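Local coordinates for protein beta-N-acetylglucosaminidase Nag2 (Vibrio harveyi, PDB 6EZR) that probably hydrolyses terminal non-reducing N-acetyl-D-hexosamine residues from N-acetyl-beta-D-hexosaminides, as a member of glycosyl hydrolase family 20, at residues Ser4-Asp9 against Leu24-Leu29; Asn35-Thr40 against Ile71-Asn76; Phe41-Tyr46 against Asp95-Ala100. All coordinates share one frame; numbering follows the deposited sequence. Where two conformers were deposited one is given.

Contact 1 of 3, residues Ser4-Asp9 against Leu24-Leu29; sequences SEYRVD and LTFHNL
Asp9 and His27 meet across the two strands, on one face of the sheet, at about a right angle, the carboxylate plane turned 72° from the imidazole. His27 NE2 donates to Asp9 OD2 over 3.1 Å; the oxygen lies close to the ring plane, whereas the nitrogen stands above the carboxylate plane. With CG of His27 anti to its carbonyl carbon (chi1 -45°), the ring leans along its own strand, so that NE2 reaches the residue two places beyond its direct partner Arg7. ND1 of His27 is bonded to His78, so the imidazole is held at both nitrogens; Asp9 OD1 has its own partner in Thr118. The aliphatic part of Arg7 lies beside the same ring, CG 3.9 Å from CD2 of His27.

On the other face the packing is mainly apolar. Tyr6 CB sits 3.8 Å from Phe26 CZ, Val8 CB comes up to the edge of the Phe26 ring, and Val8 CG2 touches Leu24 CG at 4.0 Å. Asn28 runs alongside Tyr6, its amide tilted 33° from the phenol ring, with OD1 held by Ser30.

Between the faces, Asp9 and Thr25 exchange two nearly straight backbone bonds, and a water bridges Asp9 O and Thr25 OG1. His27 N bonds Arg7 O at 2.8 Å; the return bond from Arg7 N is weak. This is the open end of an antiparallel beta hairpin, strands 6-16 and 19-28, with one polar and one mainly apolar face.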
# COMPACT_ATOMS: atom_id res chain seq x y z
N SER A 4 -12.67 -5.09 -31.46
CA SER A 4 -13.19 -3.69 -31.66
C SER A 4 -12.86 -3.12 -33.05
O SER A 4 -11.89 -3.51 -33.70
CB SER A 4 -12.71 -2.75 -30.54
OG SER A 4 -12.83 -1.38 -30.89
N GLU A 5 -13.68 -2.16 -33.46
CA GLU A 5 -13.52 -1.45 -34.73
C GLU A 5 -12.43 -0.37 -34.67
O GLU A 5 -12.04 0.18 -35.71
CB GLU A 5 -14.86 -0.81 -35.11
CG GLU A 5 -15.98 -1.82 -35.40
CD GLU A 5 -17.36 -1.18 -35.46
OE1 GLU A 5 -17.81 -0.65 -34.43
OE2 GLU A 5 -17.99 -1.23 -36.54
N TYR A 6 -11.96 -0.05 -33.47
CA TYR A 6 -10.96 1.00 -33.25
C TYR A 6 -9.75 0.46 -32.51
O TYR A 6 -9.89 -0.31 -31.56
CB TYR A 6 -11.61 2.17 -32.51
CG TYR A 6 -12.94 2.55 -33.12
CD1 TYR A 6 -13.00 3.24 -34.33
CD2 TYR A 6 -14.14 2.17 -32.51
CE1 TYR A 6 -14.22 3.57 -34.91
CE2 TYR A 6 -15.36 2.50 -33.08
CZ TYR A 6 -15.40 3.19 -34.27
OH TYR A 6 -16.62 3.52 -34.83
N ARG A 7 -8.57 0.90 -32.93
CA ARG A 7 -7.30 0.38 -32.43
C ARG A 7 -6.26 1.48 -32.35
O ARG A 7 -6.19 2.33 -33.24
CB ARG A 7 -6.78 -0.72 -33.37
CG ARG A 7 -5.47 -1.37 -32.94
CD ARG A 7 -5.18 -2.62 -33.75
NE ARG A 7 -5.32 -3.85 -32.95
CZ ARG A 7 -6.45 -4.54 -32.75
NH1 ARG A 7 -7.62 -4.16 -33.29
NH2 ARG A 7 -6.41 -5.63 -32.00
N VAL A 8 -5.45 1.45 -31.29
CA VAL A 8 -4.37 2.43 -31.09
C VAL A 8 -3.03 1.72 -30.83
O VAL A 8 -2.94 0.88 -29.93
CB VAL A 8 -4.72 3.48 -29.99
CG1 VAL A 8 -4.75 2.87 -28.59
CG2 VAL A 8 -3.77 4.66 -30.06
N ASP A 9 -2.02 2.05 -31.65
CA ASP A 9 -0.67 1.47 -31.56
C ASP A 9 0.35 2.52 -31.15
O ASP A 9 0.50 3.55 -31.82
CB ASP A 9 -0.20 0.90 -32.91
CG ASP A 9 -1.04 -0.26 -33.39
OD1 ASP A 9 -1.93 -0.71 -32.64
OD2 ASP A 9 -0.82 -0.72 -34.54
N LEU A 24 2.29 7.49 -32.15
CA LEU A 24 0.96 7.00 -31.82
C LEU A 24 0.17 6.93 -33.11
O LEU A 24 -0.05 7.98 -33.73
CB LEU A 24 0.27 7.96 -30.84
CG LEU A 24 -1.18 7.67 -30.40
CD1 LEU A 24 -1.47 8.34 -29.07
CD2 LEU A 24 -2.21 8.12 -31.43
N THR A 25 -0.27 5.74 -33.50
CA THR A 25 -1.17 5.57 -34.65
C THR A 25 -2.55 5.08 -34.19
O THR A 25 -2.65 4.04 -33.57
CB THR A 25 -0.61 4.57 -35.69
OG1 THR A 25 0.78 4.82 -35.89
CG2 THR A 25 -1.34 4.73 -37.02
N PHE A 26 -3.59 5.85 -34.50
CA PHE A 26 -4.98 5.44 -34.29
C PHE A 26 -5.62 5.02 -35.62
O PHE A 26 -5.56 5.77 -36.61
CB PHE A 26 -5.80 6.56 -33.65
CG PHE A 26 -7.25 6.22 -33.49
CD1 PHE A 26 -7.69 5.47 -32.42
CD2 PHE A 26 -8.18 6.63 -34.44
CE1 PHE A 26 -9.03 5.14 -32.28
CE2 PHE A 26 -9.52 6.30 -34.31
CZ PHE A 26 -9.95 5.56 -33.22
N HIS A 27 -6.25 3.85 -35.61
CA HIS A 27 -6.81 3.21 -36.81
C HIS A 27 -8.34 3.17 -36.76
O HIS A 27 -8.91 2.50 -35.90
CB HIS A 27 -6.30 1.77 -36.97
CG HIS A 27 -4.83 1.59 -36.75
ND1 HIS A 27 -3.88 2.07 -37.61
CD2 HIS A 27 -4.15 0.93 -35.78
CE1 HIS A 27 -2.68 1.74 -37.18
NE2 HIS A 27 -2.82 1.05 -36.06
N ASN A 28 -8.98 3.87 -37.69
CA ASN A 28 -10.41 3.69 -37.92
C ASN A 28 -10.61 2.48 -38.83
O ASN A 28 -10.46 2.57 -40.06
CB ASN A 28 -11.03 4.94 -38.56
CG ASN A 28 -12.55 4.83 -38.72
OD1 ASN A 28 -13.17 3.85 -38.30
ND2 ASN A 28 -13.14 5.85 -39.34
N LEU A 29 -10.94 1.35 -38.23
CA LEU A 29 -11.18 0.11 -38.97
C LEU A 29 -12.67 -0.18 -39.19
O LEU A 29 -13.01 -1.23 -39.72
CB LEU A 29 -10.48 -1.07 -38.27
CG LEU A 29 -9.00 -0.86 -37.92
CD1 LEU A 29 -8.43 -2.10 -37.24
CD2 LEU A 29 -8.18 -0.51 -39.16
O HOH W 1 2.42 4.02 -34.04

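Contact 2 of 3, residues Asn35-Thr40 against Ile71-Asn76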
# COMPACT_ATOMS: atom_id res chain seq x y z
N ASN A 35 -16.63 11.36 -37.23
CA ASN A 35 -16.83 12.81 -37.27
C ASN A 35 -16.79 13.39 -35.87
O ASN A 35 -17.36 12.81 -34.94
CB ASN A 35 -18.18 13.15 -37.93
CG ASN A 35 -18.26 12.68 -39.37
OD1 ASN A 35 -17.90 13.41 -40.30
ND2 ASN A 35 -18.74 11.45 -39.57
N SER A 36 -16.13 14.54 -35.73
CA SER A 36 -15.99 15.26 -34.45
C SER A 36 -15.54 14.32 -33.34
O SER A 36 -16.15 14.23 -32.27
CB SER A 36 -17.28 16.02 -34.09
OG SER A 36 -17.36 17.22 -34.83
N TRP A 37 -14.43 13.64 -33.61
CA TRP A 37 -13.96 12.54 -32.78
C TRP A 37 -12.76 12.99 -31.95
O TRP A 37 -12.03 13.90 -32.34
CB TRP A 37 -13.61 11.31 -33.63
CG TRP A 37 -12.38 11.48 -34.45
CD1 TRP A 37 -12.28 12.12 -35.64
CD2 TRP A 37 -11.07 11.03 -34.11
NE1 TRP A 37 -10.98 12.09 -36.08
CE2 TRP A 37 -10.21 11.42 -35.16
CE3 TRP A 37 -10.54 10.32 -33.02
CZ2 TRP A 37 -8.85 11.14 -35.16
CZ3 TRP A 37 -9.18 10.03 -33.02
CH2 TRP A 37 -8.34 10.45 -34.09
N GLY A 38 -12.56 12.32 -30.81
CA GLY A 38 -11.41 12.58 -29.95
C GLY A 38 -10.94 11.33 -29.24
O GLY A 38 -11.73 10.47 -28.90
N LEU A 39 -9.63 11.24 -29.02
CA LEU A 39 -9.02 10.08 -28.41
C LEU A 39 -8.74 10.35 -26.94
O LEU A 39 -8.10 11.34 -26.61
CB LEU A 39 -7.72 9.72 -29.13
CG LEU A 39 -7.06 8.39 -28.75
CD1 LEU A 39 -7.99 7.18 -28.89
CD2 LEU A 39 -5.82 8.19 -29.61
N THR A 40 -9.22 9.47 -26.08
CA THR A 40 -8.99 9.53 -24.65
C THR A 40 -8.29 8.24 -24.23
O THR A 40 -8.67 7.15 -24.68
CB THR A 40 -10.31 9.72 -23.87
OG1 THR A 40 -10.73 11.08 -23.98
CG2 THR A 40 -10.15 9.39 -22.41
N ILE A 71 -11.32 17.29 -38.65
CA ILE A 71 -12.66 17.05 -38.10
C ILE A 71 -13.24 15.66 -38.47
O ILE A 71 -14.14 15.17 -37.78
CB ILE A 71 -13.64 18.21 -38.45
CG1 ILE A 71 -14.91 18.15 -37.60
CG2 ILE A 71 -13.98 18.25 -39.94
CD1 ILE A 71 -15.64 19.47 -37.50
N VAL A 72 -12.72 15.05 -39.54
CA VAL A 72 -13.14 13.71 -39.99
C VAL A 72 -11.95 12.76 -40.12
O VAL A 72 -10.91 13.15 -40.65
CB VAL A 72 -13.84 13.75 -41.38
CG1 VAL A 72 -14.40 12.38 -41.76
CG2 VAL A 72 -14.96 14.78 -41.40
N LEU A 73 -12.11 11.53 -39.64
CA LEU A 73 -11.18 10.44 -39.96
C LEU A 73 -11.95 9.39 -40.75
O LEU A 73 -12.83 8.70 -40.22
CB LEU A 73 -10.56 9.82 -38.70
CG LEU A 73 -9.55 8.67 -38.92
CD1 LEU A 73 -8.33 9.09 -39.73
CD2 LEU A 73 -9.10 8.09 -37.59
N ALA A 74 -11.61 9.27 -42.03
CA ALA A 74 -12.33 8.38 -42.94
C ALA A 74 -12.19 6.91 -42.56
O ALA A 74 -11.30 6.53 -41.80
CB ALA A 74 -11.86 8.60 -44.37
N ALA A 75 -13.10 6.10 -43.08
CA ALA A 75 -13.07 4.65 -42.90
C ALA A 75 -11.77 4.11 -43.48
O ALA A 75 -11.33 4.56 -44.54
CB ALA A 75 -14.27 4.01 -43.58
N ASN A 76 -11.15 3.18 -42.76
CA ASN A 76 -9.86 2.56 -43.12
C ASN A 76 -8.62 3.47 -43.03
O ASN A 76 -7.52 3.04 -43.35
CB ASN A 76 -9.92 1.90 -44.51
CG ASN A 76 -11.06 0.91 -44.64
OD1 ASN A 76 -11.48 0.31 -43.66
ND2 ASN A 76 -11.55 0.73 -45.86
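A short two-stranded antiparallel ladder, 34-35 against 72-73, brings these segments together at the rim of the N-terminal beta domain. Asn35 and Val72 form a non-hydrogen-bonded pair, their side chains alongside and pointing the same way, with Asn35 OD1 3.4 Å from Val72 CG2. One residue on, Ser36 N donates to Ile71 O over 2.9 Å, while Ser36 OG rests against Ile71 CG1 at 3.8 Å.

The larger apolar contact is made by Trp37. Its CG lies between the backbone N and the carbonyl carbon (chi1 71°), which carries the indole back toward the other segment. There NE1 comes within 3.5 Å of Leu73 CB, and Leu73 CD2 sits over the rim of one indole face, 3.9 Å from CZ2. The edge carrying CD1 is turned to Ile71 O at 4.2 Å. Phe26 and Tyr79 also meet the indole, the latter edge-to-face.

Beyond Trp37 the chain moves away into strand 38-42. The whole is a single-pair antiparallel ladder, tied in by the neighbouring Trp37, which packs against strands 19-28 and 78-85 of the eight-stranded sheet.

Contact 3 of 3, residues Phe41-Tyr46 against Asp95-Ala100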
# COMPACT_ATOMS: atom_id res chain seq x y z
N PHE A 41 -7.28 8.36 -23.37
CA PHE A 41 -6.51 7.20 -22.90
C PHE A 41 -5.87 7.48 -21.55
O PHE A 41 -5.77 8.63 -21.11
CB PHE A 41 -5.44 6.80 -23.92
CG PHE A 41 -4.47 7.91 -24.28
CD1 PHE A 41 -3.29 8.09 -23.55
CD2 PHE A 41 -4.73 8.76 -25.34
CE1 PHE A 41 -2.40 9.10 -23.88
CE2 PHE A 41 -3.85 9.78 -25.67
CZ PHE A 41 -2.68 9.95 -24.94
N ALA A 42 -5.42 6.40 -20.91
CA ALA A 42 -4.76 6.46 -19.61
C ALA A 42 -3.27 6.18 -19.79
O ALA A 42 -2.90 5.19 -20.43
CB ALA A 42 -5.38 5.45 -18.65
N PHE A 43 -2.43 7.04 -19.24
CA PHE A 43 -0.98 6.97 -19.40
C PHE A 43 -0.32 7.60 -18.18
O PHE A 43 -0.56 8.77 -17.88
CB PHE A 43 -0.56 7.72 -20.67
CG PHE A 43 0.90 7.59 -21.03
CD1 PHE A 43 1.49 6.33 -21.19
CD2 PHE A 43 1.66 8.73 -21.26
CE1 PHE A 43 2.83 6.23 -21.54
CE2 PHE A 43 3.00 8.62 -21.61
CZ PHE A 43 3.59 7.37 -21.75
N ASP A 44 0.51 6.82 -17.48
CA ASP A 44 1.03 7.19 -16.15
C ASP A 44 2.30 8.06 -16.18
O ASP A 44 2.92 8.27 -15.13
CB ASP A 44 1.26 5.93 -15.28
CG ASP A 44 0.94 6.16 -13.78
OD1 ASP A 44 0.04 6.98 -13.48
OD2 ASP A 44 1.57 5.50 -12.91
N ARG A 45 2.67 8.57 -17.36
CA ARG A 45 3.80 9.49 -17.52
C ARG A 45 3.32 10.84 -18.04
O ARG A 45 2.34 10.94 -18.80
CB ARG A 45 4.84 8.92 -18.47
CG ARG A 45 5.38 7.54 -18.11
CD ARG A 45 6.15 7.54 -16.79
NE ARG A 45 6.78 6.23 -16.57
CZ ARG A 45 8.00 5.87 -16.95
NH1 ARG A 45 8.82 6.72 -17.58
NH2 ARG A 45 8.42 4.64 -16.70
N TYR A 46 4.03 11.89 -17.61
CA TYR A 46 3.74 13.25 -18.02
C TYR A 46 4.23 13.45 -19.44
O TYR A 46 5.43 13.33 -19.73
CB TYR A 46 4.42 14.22 -17.06
CG TYR A 46 4.26 15.69 -17.40
CD1 TYR A 46 3.01 16.28 -17.47
CD2 TYR A 46 5.38 16.51 -17.64
CE1 TYR A 46 2.86 17.63 -17.78
CE2 TYR A 46 5.24 17.85 -17.94
CZ TYR A 46 3.97 18.41 -18.01
OH TYR A 46 3.82 19.74 -18.32
N ASP A 95 4.17 0.15 -18.86
CA ASP A 95 4.54 1.55 -19.14
C ASP A 95 3.74 2.16 -20.31
O ASP A 95 3.65 3.38 -20.42
CB ASP A 95 6.05 1.67 -19.44
CG ASP A 95 6.93 1.22 -18.27
OD1 ASP A 95 6.68 1.66 -17.12
OD2 ASP A 95 7.88 0.44 -18.51
N GLY A 96 3.18 1.31 -21.17
CA GLY A 96 2.26 1.73 -22.22
C GLY A 96 0.90 2.17 -21.72
O GLY A 96 0.65 2.21 -20.51
N PHE A 97 0.02 2.50 -22.66
CA PHE A 97 -1.34 2.92 -22.35
C PHE A 97 -2.08 1.76 -21.73
O PHE A 97 -2.00 0.64 -22.24
CB PHE A 97 -2.11 3.36 -23.61
CG PHE A 97 -1.55 4.55 -24.35
CD1 PHE A 97 -0.66 5.45 -23.75
CD2 PHE A 97 -1.96 4.80 -25.66
CE1 PHE A 97 -0.18 6.55 -24.45
CE2 PHE A 97 -1.49 5.91 -26.36
CZ PHE A 97 -0.59 6.78 -25.76
N ASN A 98 -2.77 2.00 -20.62
CA ASN A 98 -3.58 0.96 -19.98
C ASN A 98 -4.92 0.74 -20.70
O ASN A 98 -5.39 -0.40 -20.82
CB ASN A 98 -3.84 1.26 -18.50
CG ASN A 98 -4.75 0.22 -17.84
OD1 ASN A 98 -5.85 0.53 -17.41
ND2 ASN A 98 -4.29 -1.03 -17.80
N GLU A 99 -5.51 1.83 -21.18
CA GLU A 99 -6.85 1.79 -21.76
C GLU A 99 -7.03 2.97 -22.71
O GLU A 99 -6.33 3.97 -22.59
CB GLU A 99 -7.88 1.87 -20.63
CG GLU A 99 -9.09 0.96 -20.80
CD GLU A 99 -9.91 0.83 -19.52
OE1 GLU A 99 -9.33 0.92 -18.41
OE2 GLU A 99 -11.14 0.64 -19.62
N ALA A 100 -7.97 2.82 -23.64
CA ALA A 100 -8.32 3.87 -24.59
C ALA A 100 -9.78 3.80 -25.04
O ALA A 100 -10.40 2.73 -25.01
CB ALA A 100 -7.39 3.83 -25.79
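Phe97 has the Phe41 ring over one face and Phe43 at its edge. The pair with Phe41 is an offset stack, centroids 4.1 Å apart and planes inclined by 24°: Phe41 CD1 stands over the centre of the Phe97 ring, while Phe97 CZ lies nearer the rim of the Phe41 ring. Phe43 is turned almost perpendicular, at 82°, and takes the edge of Phe97 on its face in an offset edge-to-face arrangement, with CD1 of Phe43 3.5 Å from CD1 of Phe97. Its opposite face has the backbone N of Arg45 over the rim, and at its edge the carbonyl oxygen of Asp95 lies 3.2 Å from Phe43 CE1. The two phenylalanines of segment 41-46 reach the shared partner by different routes: CG of Phe41 is wedged between N and C (chi1 57°), that of Phe43 anti to N.

Beside this cluster the backbones are joined by two bonds. Ala42 N donates to Glu99 O at 3.1 Å, and Asn98 N donates to Ala42 O at 3.2 Å. Phe41 CB also packs on Ala100 CB, 4.0 Å away.

Farther along, Arg45 NH2 and Asp95 OD1 make a long salt bridge of 3.5 Å, with guanidinium and carboxylate planes steeply inclined to each other. Asp95 OD2 is held instead by the backbone N of Tyr92. The side chain of Arg45 comes within about 6 Å of that of Trp546, which binds N-acetyl-D-glucosamine.

Strands 38-42 and 99-105 are sheet neighbours here, antiparallel. Cys64 of strand 63-67 touches Phe41 and Phe43, Phe83 of strand 78-85 and Val117 of strand 110-117 pack on Phe97, and Ile85 covers part of Phe43.

In the fold
All three contacts belong to the same N-terminal beta domain. Contacts 1 and 3 each join neighbouring strands of its large mixed sheet; contact 2 is a small separate ladder, 34-35 with 72-73, at its margin and shares strand 38-42 with contact 3. Contact 3 is the buried one, built on a cluster of three phenylalanines and closest to the sugar-binding residues. Contact 1 is half buried, with a polar face of His and Asp, and contact 2 is the smallest and more exposed. Apolar side chains connect them: Phe26 meets Leu73, linking contacts 1 and 2, and Leu24 meets Phe97, linking contacts 1 and 3. Asn28 adds a probable polar link to Leu73 O.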